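Local coordinates for protein H127A/Y244A mutant of alginate lyase AlyC3 in complex with dimannuronate (Psychromonas sp., PDB 7C8F) that cleaves the polysaccharide alginate, probably by beta-elimination as in other family 7 polysaccharide lyases, and is held here as a double mutant with dimannuronate, at residues His140-Val145 against Lys212-Asp217; Leu123-Lys128 against Ile207-Lys212; Val146-Ala151 against Trp159-Asn164. All coordinates share one frame; numbering follows the deposited sequence. Where two conformers were deposited one is given.

Interaction 1: His140-Val145 against Lys212-Asp217; sequences HPLLRV and KQLIID. With BEM (beta-D-mannopyranuronic acid), chain D.
L143 and I216 meet tip to tip, CD2 of L143 lying 3.8 Å from CD1 of I216. L143 gets there because its CG stands anti to the backbone N (chi1 168°), which sends both methyls across the gap, while I216 stretches its CG1 arm out to full length. Beside this pair, CD2 of L214 comes up to CB of L143 at 4.2 Å and more loosely to CG of L142 at 4.4 Å. All four side chains are buried, and no hydrogen bond crosses between the segments. Two neighbouring residues can face the same way because L142 and L143 form a classic beta bulge opposite V125. Strand 143-148 belongs to one sheet of the beta-sandwich (jelly-roll) fold and strand 213-218 to the other, so the contact fills part of the space between them. On the far side of this strand lies the sugar. H140 presents its ring edge to the carboxylate of BEM (chain D): ND1 donates to O6B at 2.8 Å with an N-H...O angle of 163°, and NE2 is hydrogen-bonded to the backbone N of C169, so both ring nitrogens fix its rotation. P141 CD sits 3.6 Å from O6A of the same sugar. R144, bent at chi3 (-59°), lays a guanidinium face against the sugar, with O3 3.8 Å above its centre, while NH1 is tied to E119 and T121. A leucine in its place would probably leave that side of the sugar without its flat cationic neighbour, and E119 OE1 without this salt bridge.

Interaction 2: Leu123-Lys128 against Ile207-Lys212; sequences LQVANK and ITVGNK. With BEM (beta-D-mannopyranuronic acid), chain C.
V125 and V209 reach toward each other with one methyl apiece, CG2 of V125 standing 4.0 Å from CG2 of V209. With CG1 of V125 anti to the backbone N (chi1 179°), its CG2 is left anti to the carbonyl carbon and also passes CG2 of I207 at 4.2 Å, these two side chains sliding by in opposite directions. L123 and I207 cross obliquely: CD1 of I207 lies 4.0 Å from CB of L123, and CD1 of L123 lies equally near CD1 of I207. The strands run nearly parallel (16°), their axes 9.7 Å apart. That spacing is one of facing sheets in the sandwich, with L143 from the next strand packing on both V125 and I207.

The polar contact is on the other face of strand 119-129. Q124 points away from I207 and V209, and in the conformer given its extended chain brings NE2 to O6B of BEM (chain C), 3.1 Å away; since a second conformer was deposited, this hydrogen bond may not be permanent. R77, K170 and the carbonyl of P139 bind the same sugar.

Only aliphatic groups meet between these segments, so the contact rests on apolar burial and fit, without directional bonds.

Interaction 3: Val146-Ala151 against Trp159-Asn164; sequences VWKEDA and WAMVKN
A water bridges K148 and W159: it donates to the carbonyl O of K148 at 2.8 Å and accepts from NE1 of W159 at 2.9 Å, lying in the plane of the indole at its edge. The bridge spans a place where the strands have already splayed apart, their directions 114° from each other. Backbone bonding between the segments is confined to V146 and W159, an antiparallel hydrogen-bonded pair. V146 N gives a nearly straight bond to W159 O at 3.0 Å (169°), and W159 N returns one to V146 O.

The indole of W159 packs against the diverging chain. K148 CB approaches its CD1 at 3.6 Å and A151 CB its CZ2 at 3.7 Å, both obliquely. V146 keeps CG2 in the crowded position between its N and carbonyl carbon (chi1 -50°), which sets that methyl against W159 CB at 3.9 Å and against CE of M161. M161, bent at chi2, uses the same CE to meet CD of K148 at 4.0 Å, the two chains crossing at about a right angle. Beyond that touch the lysine leads away, its NZ taken by E119 and the carbonyl of Q117.

At E149 the chain turns a corner into the small hairpin 150-151/154-155, while strand 157-163 stays in the large antiparallel sheet, between strands 143-148 and 189-196.

How the interactions relate
Interactions 1 and 2 are adjoining parts of one sandwich interior, their centres about 5 Å apart. Within one sheet V145 N bonds to L123 O at 2.9 Å, and within the other T208 N probably bonds to I215 O, also at 2.9 Å. Interaction 3 continues strand 143-148 beyond interaction 1, centre to centre about 11 Å, and the backbone joins them through R144 O and M161 N, 2.9 Å apart. It lies about 16 Å from interaction 2 and does not touch it. The dimannuronate links interactions 1 and 2: H140, P141 and R144 of the first and Q124 of the second line its pocket, whereas in interaction 3 the M161 side chain stays about 7 Å from the sugar.

Interaction 1: His140-Val145 against Lys212-Asp217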
loop_
_atom_site.group_PDB
_atom_site.type_symbol
_atom_site.label_atom_id
_atom_site.label_comp_id
_atom_site.label_asym_id
_atom_site.label_seq_id
_atom_site.Cartn_x
_atom_site.Cartn_y
_atom_site.Cartn_z
ATOM N N HIS B 140 -0.301 7.579 -10.566
ATOM C CA HIS B 140 0.839 7.392 -11.445
ATOM C C HIS B 140 0.646 5.982 -11.996
ATOM O O HIS B 140 0.400 5.044 -11.211
ATOM C CB HIS B 140 2.176 7.446 -10.693
ATOM C CG HIS B 140 2.352 8.647 -9.809
ATOM N ND1 HIS B 140 2.639 9.902 -10.305
ATOM C CD2 HIS B 140 2.312 8.776 -8.462
ATOM C CE1 HIS B 140 2.757 10.755 -9.299
ATOM N NE2 HIS B 140 2.566 10.098 -8.168
ATOM N N PRO B 141 0.753 5.778 -13.306
ATOM C CA PRO B 141 0.714 4.409 -13.831
ATOM C C PRO B 141 2.013 3.686 -13.538
ATOM O O PRO B 141 3.084 4.297 -13.439
ATOM C CB PRO B 141 0.531 4.607 -15.339
ATOM C CG PRO B 141 1.109 5.934 -15.610
ATOM C CD PRO B 141 0.954 6.784 -14.356
ATOM N N LEU B 142 1.917 2.362 -13.398
ATOM C CA LEU B 142 3.126 1.560 -13.288
ATOM C C LEU B 142 3.978 1.686 -14.541
ATOM O O LEU B 142 5.204 1.815 -14.451
ATOM C CB LEU B 142 2.766 0.093 -13.039
ATOM C CG LEU B 142 3.960 -0.866 -13.007
ATOM C CD1 LEU B 142 4.915 -0.513 -11.878
ATOM C CD2 LEU B 142 3.500 -2.308 -12.898
ATOM N N LEU B 143 3.350 1.659 -15.716
ATOM C CA LEU B 143 4.065 1.662 -16.986
ATOM C C LEU B 143 3.320 2.519 -17.988
ATOM O O LEU B 143 2.105 2.374 -18.136
ATOM C CB LEU B 143 4.157 0.227 -17.536
ATOM C CG LEU B 143 4.630 0.104 -18.995
ATOM C CD1 LEU B 143 6.111 0.522 -19.136
ATOM C CD2 LEU B 143 4.414 -1.326 -19.513
ATOM N N ARG B 144 4.075 3.296 -18.728
ATOM C CA ARG B 144 3.618 3.934 -19.910
ATOM C C ARG B 144 4.611 3.547 -21.048
ATOM O O ARG B 144 5.767 3.725 -20.909
ATOM C CB ARG B 144 3.540 5.455 -19.816
ATOM C CG ARG B 144 2.509 5.989 -18.866
ATOM C CD ARG B 144 2.379 7.503 -19.019
ATOM N NE ARG B 144 3.611 8.214 -18.774
ATOM C CZ ARG B 144 4.194 9.032 -19.607
ATOM N NH1 ARG B 144 3.695 9.240 -20.776
ATOM N NH2 ARG B 144 5.315 9.599 -19.289
ATOM N N VAL B 145 4.097 3.019 -22.138
ATOM C CA VAL B 145 4.886 2.743 -23.320
ATOM C C VAL B 145 4.531 3.900 -24.251
ATOM O O VAL B 145 3.419 4.090 -24.611
ATOM C CB VAL B 145 4.606 1.383 -23.975
ATOM C CG1 VAL B 145 5.519 1.208 -25.179
ATOM C CG2 VAL B 145 4.858 0.262 -22.990
ATOM N N LYS B 212 5.537 -10.590 -9.248
ATOM C CA LYS B 212 6.401 -9.474 -8.814
ATOM C C LYS B 212 7.329 -8.977 -9.921
ATOM O O LYS B 212 8.386 -8.389 -9.641
ATOM C CB LYS B 212 7.180 -9.786 -7.529
ATOM C CG LYS B 212 6.266 -9.956 -6.328
ATOM C CD LYS B 212 7.054 -10.297 -5.080
ATOM C CE LYS B 212 6.105 -10.389 -3.892
ATOM N NZ LYS B 212 6.848 -10.659 -2.614
ATOM N N GLN B 213 6.926 -9.175 -11.177
ATOM C CA GLN B 213 7.746 -8.766 -12.309
ATOM C C GLN B 213 6.914 -8.037 -13.345
ATOM O O GLN B 213 5.741 -8.359 -13.579
ATOM C CB GLN B 213 8.399 -9.961 -13.028
ATOM C CG GLN B 213 9.405 -10.706 -12.188
ATOM C CD GLN B 213 10.161 -11.746 -12.997
ATOM O OE1 GLN B 213 9.559 -12.632 -13.603
ATOM N NE2 GLN B 213 11.483 -11.633 -13.019
ATOM N N LEU B 214 7.556 -7.067 -13.981
ATOM C CA LEU B 214 7.064 -6.419 -15.182
ATOM C C LEU B 214 8.030 -6.775 -16.304
ATOM O O LEU B 214 9.212 -6.409 -16.254
ATOM C CB LEU B 214 7.005 -4.901 -14.983
ATOM C CG LEU B 214 6.712 -4.074 -16.239
ATOM C CD1 LEU B 214 5.320 -4.383 -16.737
ATOM C CD2 LEU B 214 6.821 -2.597 -15.918
ATOM N N ILE B 215 7.540 -7.507 -17.296
ATOM C CA ILE B 215 8.358 -7.991 -18.401
ATOM C C ILE B 215 7.859 -7.335 -19.676
ATOM O O ILE B 215 6.647 -7.297 -19.925
ATOM C CB ILE B 215 8.284 -9.523 -18.509
ATOM C CG1 ILE B 215 8.852 -10.159 -17.239
ATOM C CG2 ILE B 215 9.037 -10.009 -19.753
ATOM C CD1 ILE B 215 8.766 -11.661 -17.216
ATOM N N ILE B 216 8.782 -6.806 -20.482
ATOM C CA ILE B 216 8.438 -6.249 -21.789
ATOM C C ILE B 216 9.348 -6.865 -22.839
ATOM O O ILE B 216 10.581 -6.770 -22.730
ATOM C CB ILE B 216 8.542 -4.714 -21.830
ATOM C CG1 ILE B 216 7.722 -4.103 -20.693
ATOM C CG2 ILE B 216 8.065 -4.176 -23.182
ATOM C CD1 ILE B 216 7.798 -2.605 -20.630
ATOM N N ASP B 217 8.743 -7.473 -23.854
ATOM C CA ASP B 217 9.445 -7.928 -25.053
ATOM C C ASP B 217 9.083 -7.012 -26.213
ATOM O O ASP B 217 7.921 -6.620 -26.369
ATOM C CB ASP B 217 9.037 -9.352 -25.443
ATOM C CG ASP B 217 9.273 -10.361 -24.339
ATOM O OD1 ASP B 217 10.258 -10.223 -23.587
ATOM O OD2 ASP B 217 8.458 -11.302 -24.219
HETATM C C1 BEM D . -0.128 10.929 -16.023
HETATM C C2 BEM D . 0.572 11.854 -17.014
HETATM O O2 BEM D . 0.788 13.126 -16.422
HETATM C C3 BEM D . 1.932 11.286 -17.342
HETATM O O3 BEM D . 2.679 12.195 -18.080
HETATM C C4 BEM D . 2.692 11.245 -16.064
HETATM O O4 BEM D . 4.053 11.011 -16.273
HETATM C C5 BEM D . 2.028 10.234 -15.199
HETATM O O5 BEM D . 0.742 10.737 -14.943
HETATM C C6 BEM D . 2.782 10.083 -13.941
HETATM O O6B BEM D . 2.441 10.710 -12.967
HETATM O O6A BEM D . 3.558 9.172 -13.927
#

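Interaction 2: Leu123-Lys128 against Ile207-Lys212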
loop_
_atom_site.group_PDB
_atom_site.type_symbol
_atom_site.label_atom_id
_atom_site.label_comp_id
_atom_site.label_asym_id
_atom_site.label_seq_id
_atom_site.Cartn_x
_atom_site.Cartn_y
_atom_site.Cartn_z
ATOM N N LEU B 123 0.435 2.181 -24.728
ATOM C CA LEU B 123 0.167 1.033 -23.869
ATOM C C LEU B 123 0.425 1.465 -22.442
ATOM O O LEU B 123 1.356 2.237 -22.191
ATOM C CB LEU B 123 1.073 -0.159 -24.188
ATOM C CG LEU B 123 1.038 -0.652 -25.639
ATOM C CD1 LEU B 123 2.218 -1.558 -25.932
ATOM C CD2 LEU B 123 -0.270 -1.391 -25.924
ATOM N N GLN B 124 -0.372 0.962 -21.499
ATOM C CA GLN B 124 -0.229 1.389 -20.117
ATOM C C GLN B 124 -0.589 0.246 -19.176
ATOM O O GLN B 124 -1.476 -0.560 -19.465
ATOM C CB GLN B 124 -1.103 2.628 -19.860
ATOM C CG GLN B 124 -0.941 3.306 -18.510
ATOM C CD GLN B 124 -1.424 4.754 -18.532
ATOM O OE1 GLN B 124 -1.007 5.543 -19.381
ATOM N NE2 GLN B 124 -2.300 5.104 -17.600
ATOM N N VAL B 125 0.100 0.198 -18.039
ATOM C CA VAL B 125 -0.356 -0.555 -16.877
ATOM C C VAL B 125 -0.634 0.488 -15.810
ATOM O O VAL B 125 0.291 1.178 -15.355
ATOM C CB VAL B 125 0.679 -1.576 -16.376
ATOM C CG1 VAL B 125 0.141 -2.317 -15.137
ATOM C CG2 VAL B 125 1.078 -2.567 -17.467
ATOM N N ALA B 126 -1.903 0.619 -15.420
ATOM C CA ALA B 126 -2.326 1.542 -14.379
ATOM C C ALA B 126 -2.598 0.763 -13.101
ATOM O O ALA B 126 -2.651 -0.466 -13.100
ATOM C CB ALA B 126 -3.619 2.241 -14.807
ATOM N N ASN B 127 -2.754 1.481 -11.991
ATOM C CA ASN B 127 -3.318 0.863 -10.797
ATOM C C ASN B 127 -4.720 1.390 -10.567
ATOM O O ASN B 127 -5.009 2.568 -10.814
ATOM C CB ASN B 127 -2.454 1.054 -9.534
ATOM C CG ASN B 127 -2.503 2.468 -8.986
ATOM O OD1 ASN B 127 -3.244 2.764 -8.038
ATOM N ND2 ASN B 127 -1.708 3.342 -9.568
ATOM N N LYS B 128 -5.585 0.493 -10.115
ATOM C CA LYS B 128 -6.881 0.907 -9.605
ATOM C C LYS B 128 -6.726 1.420 -8.180
ATOM O O LYS B 128 -7.196 2.516 -7.851
ATOM C CB LYS B 128 -7.865 -0.270 -9.696
ATOM C CG LYS B 128 -9.313 0.066 -9.336
ATOM C CD LYS B 128 -9.906 1.076 -10.301
ATOM C CE LYS B 128 -11.380 1.296 -10.017
ATOM N NZ LYS B 128 -11.972 2.206 -11.031
ATOM N N ILE B 207 3.692 -7.380 -22.982
ATOM C CA ILE B 207 3.835 -6.929 -21.604
ATOM C C ILE B 207 3.244 -7.999 -20.705
ATOM O O ILE B 207 2.049 -8.308 -20.808
ATOM C CB ILE B 207 3.112 -5.595 -21.369
ATOM C CG1 ILE B 207 3.624 -4.513 -22.322
ATOM C CG2 ILE B 207 3.243 -5.193 -19.886
ATOM C CD1 ILE B 207 2.763 -3.273 -22.344
ATOM N N THR B 208 4.056 -8.554 -19.808
ATOM C CA THR B 208 3.570 -9.536 -18.844
ATOM C C THR B 208 3.753 -8.995 -17.433
ATOM O O THR B 208 4.862 -8.609 -17.047
ATOM C CB THR B 208 4.290 -10.879 -18.979
ATOM O OG1 THR B 208 4.121 -11.357 -20.316
ATOM C CG2 THR B 208 3.690 -11.912 -18.003
ATOM N N VAL B 209 2.672 -8.995 -16.659
ATOM C CA VAL B 209 2.680 -8.525 -15.282
ATOM C C VAL B 209 2.255 -9.680 -14.389
ATOM O O VAL B 209 1.258 -10.352 -14.667
ATOM C CB VAL B 209 1.722 -7.332 -15.111
ATOM C CG1 VAL B 209 1.880 -6.716 -13.727
ATOM C CG2 VAL B 209 1.958 -6.287 -16.204
ATOM N N GLY B 210 2.974 -9.886 -13.307
ATOM C CA GLY B 210 2.684 -10.977 -12.392
ATOM C C GLY B 210 3.973 -11.499 -11.793
ATOM O O GLY B 210 5.073 -11.186 -12.243
ATOM N N ASN B 211 3.829 -12.271 -10.717
ATOM C CA ASN B 211 5.006 -12.838 -10.041
ATOM C C ASN B 211 6.028 -11.765 -9.650
ATOM O O ASN B 211 7.238 -11.982 -9.691
ATOM C CB ASN B 211 5.655 -13.940 -10.889
ATOM C CG ASN B 211 6.704 -14.728 -10.121
ATOM O OD1 ASN B 211 6.545 -14.998 -8.931
ATOM N ND2 ASN B 211 7.790 -15.079 -10.797
ATOM N N LYS B 212 5.537 -10.590 -9.248
ATOM C CA LYS B 212 6.401 -9.474 -8.814
ATOM C C LYS B 212 7.329 -8.977 -9.921
ATOM O O LYS B 212 8.386 -8.389 -9.641
ATOM C CB LYS B 212 7.180 -9.786 -7.529
ATOM C CG LYS B 212 6.266 -9.956 -6.328
ATOM C CD LYS B 212 7.054 -10.297 -5.080
ATOM C CE LYS B 212 6.105 -10.389 -3.892
ATOM N NZ LYS B 212 6.848 -10.659 -2.614
HETATM C C1 BEM C . -4.926 9.933 -14.607
HETATM C C2 BEM C . -4.066 10.262 -13.401
HETATM O O2 BEM C . -3.620 9.069 -12.782
HETATM C C3 BEM C . -2.902 11.126 -13.814
HETATM O O3 BEM C . -2.034 11.319 -12.742
HETATM C C4 BEM C . -2.155 10.534 -14.999
HETATM O O4 BEM C . -1.302 11.545 -15.527
HETATM C C5 BEM C . -3.125 10.134 -16.087
HETATM O O5 BEM C . -4.179 9.328 -15.620
HETATM C C6 BEM C . -2.345 9.332 -17.051
HETATM O O6B BEM C . -2.401 8.106 -16.970
HETATM O O6A BEM C . -1.827 9.906 -17.994
HETATM O O1 BEM C . -5.928 8.990 -14.277
#

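Interaction 3: Val146-Ala151 against Trp159-Asn164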
loop_
_atom_site.group_PDB
_atom_site.type_symbol
_atom_site.label_atom_id
_atom_site.label_comp_id
_atom_site.label_asym_id
_atom_site.label_seq_id
_atom_site.Cartn_x
_atom_site.Cartn_y
_atom_site.Cartn_z
ATOM N N VAL B 146 5.555 4.653 -24.617
ATOM C CA VAL B 146 5.398 5.850 -25.395
ATOM C C VAL B 146 6.279 5.998 -26.605
ATOM O O VAL B 146 7.277 5.371 -26.705
ATOM C CB VAL B 146 5.716 7.101 -24.516
ATOM C CG1 VAL B 146 4.979 7.048 -23.218
ATOM C CG2 VAL B 146 7.211 7.276 -24.238
ATOM N N TRP B 147 5.858 6.886 -27.493
ATOM C CA TRP B 147 6.662 7.359 -28.605
ATOM C C TRP B 147 7.025 8.729 -28.080
ATOM O O TRP B 147 6.198 9.435 -27.633
ATOM C CB TRP B 147 5.919 7.474 -29.919
ATOM C CG TRP B 147 6.773 8.023 -31.029
ATOM C CD1 TRP B 147 7.451 7.302 -31.925
ATOM C CD2 TRP B 147 7.021 9.390 -31.339
ATOM N NE1 TRP B 147 8.120 8.115 -32.776
ATOM C CE2 TRP B 147 7.882 9.406 -32.432
ATOM C CE3 TRP B 147 6.613 10.590 -30.799
ATOM C CZ2 TRP B 147 8.312 10.565 -33.003
ATOM C CZ3 TRP B 147 7.048 11.734 -31.381
ATOM C CH2 TRP B 147 7.891 11.704 -32.471
ATOM N N LYS B 148 8.303 9.073 -28.099
ATOM C CA LYS B 148 8.761 10.345 -27.545
ATOM C C LYS B 148 9.543 11.115 -28.598
ATOM O O LYS B 148 10.451 10.566 -29.224
ATOM C CB LYS B 148 9.614 10.142 -26.288
ATOM C CG LYS B 148 9.993 11.442 -25.586
ATOM C CD LYS B 148 10.538 11.184 -24.191
ATOM C CE LYS B 148 10.943 12.478 -23.487
ATOM N NZ LYS B 148 9.778 13.348 -23.162
ATOM N N GLU B 149 9.217 12.395 -28.753
ATOM C CA GLU B 149 9.842 13.173 -29.819
ATOM C C GLU B 149 11.347 13.322 -29.591
ATOM O O GLU B 149 12.145 13.081 -30.506
ATOM C CB GLU B 149 9.171 14.542 -29.943
ATOM C CG GLU B 149 9.780 15.382 -31.060
ATOM C CD GLU B 149 9.256 16.805 -31.081
ATOM O OE1 GLU B 149 8.705 17.217 -32.122
ATOM O OE2 GLU B 149 9.396 17.510 -30.059
ATOM N N ASP B 150 11.753 13.710 -28.381
ATOM C CA ASP B 150 13.160 14.044 -28.143
ATOM C C ASP B 150 13.463 13.841 -26.666
ATOM O O ASP B 150 12.975 14.598 -25.822
ATOM C CB ASP B 150 13.432 15.485 -28.567
ATOM C CG ASP B 150 14.905 15.838 -28.510
ATOM O OD1 ASP B 150 15.650 15.140 -27.798
ATOM O OD2 ASP B 150 15.317 16.813 -29.175
ATOM N N ALA B 151 14.253 12.822 -26.357
ATOM C CA ALA B 151 14.707 12.561 -24.994
ATOM C C ALA B 151 16.208 12.819 -24.968
ATOM O O ALA B 151 16.993 11.976 -25.408
ATOM C CB ALA B 151 14.393 11.127 -24.579
ATOM N N TRP B 159 9.800 4.224 -25.614
ATOM C CA TRP B 159 10.346 4.129 -24.265
ATOM C C TRP B 159 9.322 3.471 -23.357
ATOM O O TRP B 159 8.114 3.643 -23.541
ATOM C CB TRP B 159 10.655 5.507 -23.651
ATOM C CG TRP B 159 11.639 6.314 -24.435
ATOM C CD1 TRP B 159 11.355 7.124 -25.496
ATOM C CD2 TRP B 159 13.055 6.389 -24.231
ATOM N NE1 TRP B 159 12.512 7.706 -25.960
ATOM C CE2 TRP B 159 13.565 7.263 -25.211
ATOM C CE3 TRP B 159 13.937 5.795 -23.326
ATOM C CZ2 TRP B 159 14.920 7.561 -25.313
ATOM C CZ3 TRP B 159 15.302 6.101 -23.431
ATOM C CH2 TRP B 159 15.766 6.972 -24.416
ATOM N N ALA B 160 9.821 2.748 -22.357
ATOM C CA ALA B 160 9.004 2.312 -21.225
ATOM C C ALA B 160 9.321 3.207 -20.035
ATOM O O ALA B 160 10.463 3.239 -19.562
ATOM C CB ALA B 160 9.292 0.855 -20.875
ATOM N N MET B 161 8.327 3.955 -19.576
ATOM C CA MET B 161 8.452 4.815 -18.410
ATOM C C MET B 161 7.850 4.043 -17.248
ATOM O O MET B 161 6.635 3.822 -17.211
ATOM C CB MET B 161 7.685 6.115 -18.648
ATOM C CG MET B 161 8.053 6.833 -19.954
ATOM S SD MET B 161 9.801 7.280 -20.007
ATOM C CE MET B 161 9.849 8.391 -21.424
ATOM N N VAL B 162 8.682 3.615 -16.313
ATOM C CA VAL B 162 8.264 2.714 -15.241
ATOM C C VAL B 162 8.318 3.455 -13.918
ATOM O O VAL B 162 9.386 3.919 -13.499
ATOM C CB VAL B 162 9.127 1.443 -15.215
ATOM C CG1 VAL B 162 8.703 0.526 -14.074
ATOM C CG2 VAL B 162 9.025 0.715 -16.554
ATOM N N LYS B 163 7.170 3.558 -13.250
ATOM C CA LYS B 163 7.140 4.105 -11.904
ATOM C C LYS B 163 7.801 3.093 -10.976
ATOM O O LYS B 163 7.421 1.911 -10.967
ATOM C CB LYS B 163 5.670 4.334 -11.538
ATOM C CG LYS B 163 5.357 4.653 -10.080
ATOM C CD LYS B 163 5.904 6.010 -9.615
ATOM C CE LYS B 163 5.193 6.374 -8.287
ATOM N NZ LYS B 163 5.768 7.547 -7.580
ATOM N N ASN B 164 8.815 3.539 -10.218
ATOM C CA ASN B 164 9.728 2.648 -9.508
ATOM C C ASN B 164 9.541 2.657 -7.990
ATOM O O ASN B 164 10.438 2.231 -7.261
ATOM C CB ASN B 164 11.180 2.996 -9.859
ATOM C CG ASN B 164 12.115 1.814 -9.721
ATOM O OD1 ASN B 164 11.708 0.662 -9.831
ATOM N ND2 ASN B 164 13.385 2.099 -9.466
HETATM O O HOH W 1 12.810 9.529 -28.213
#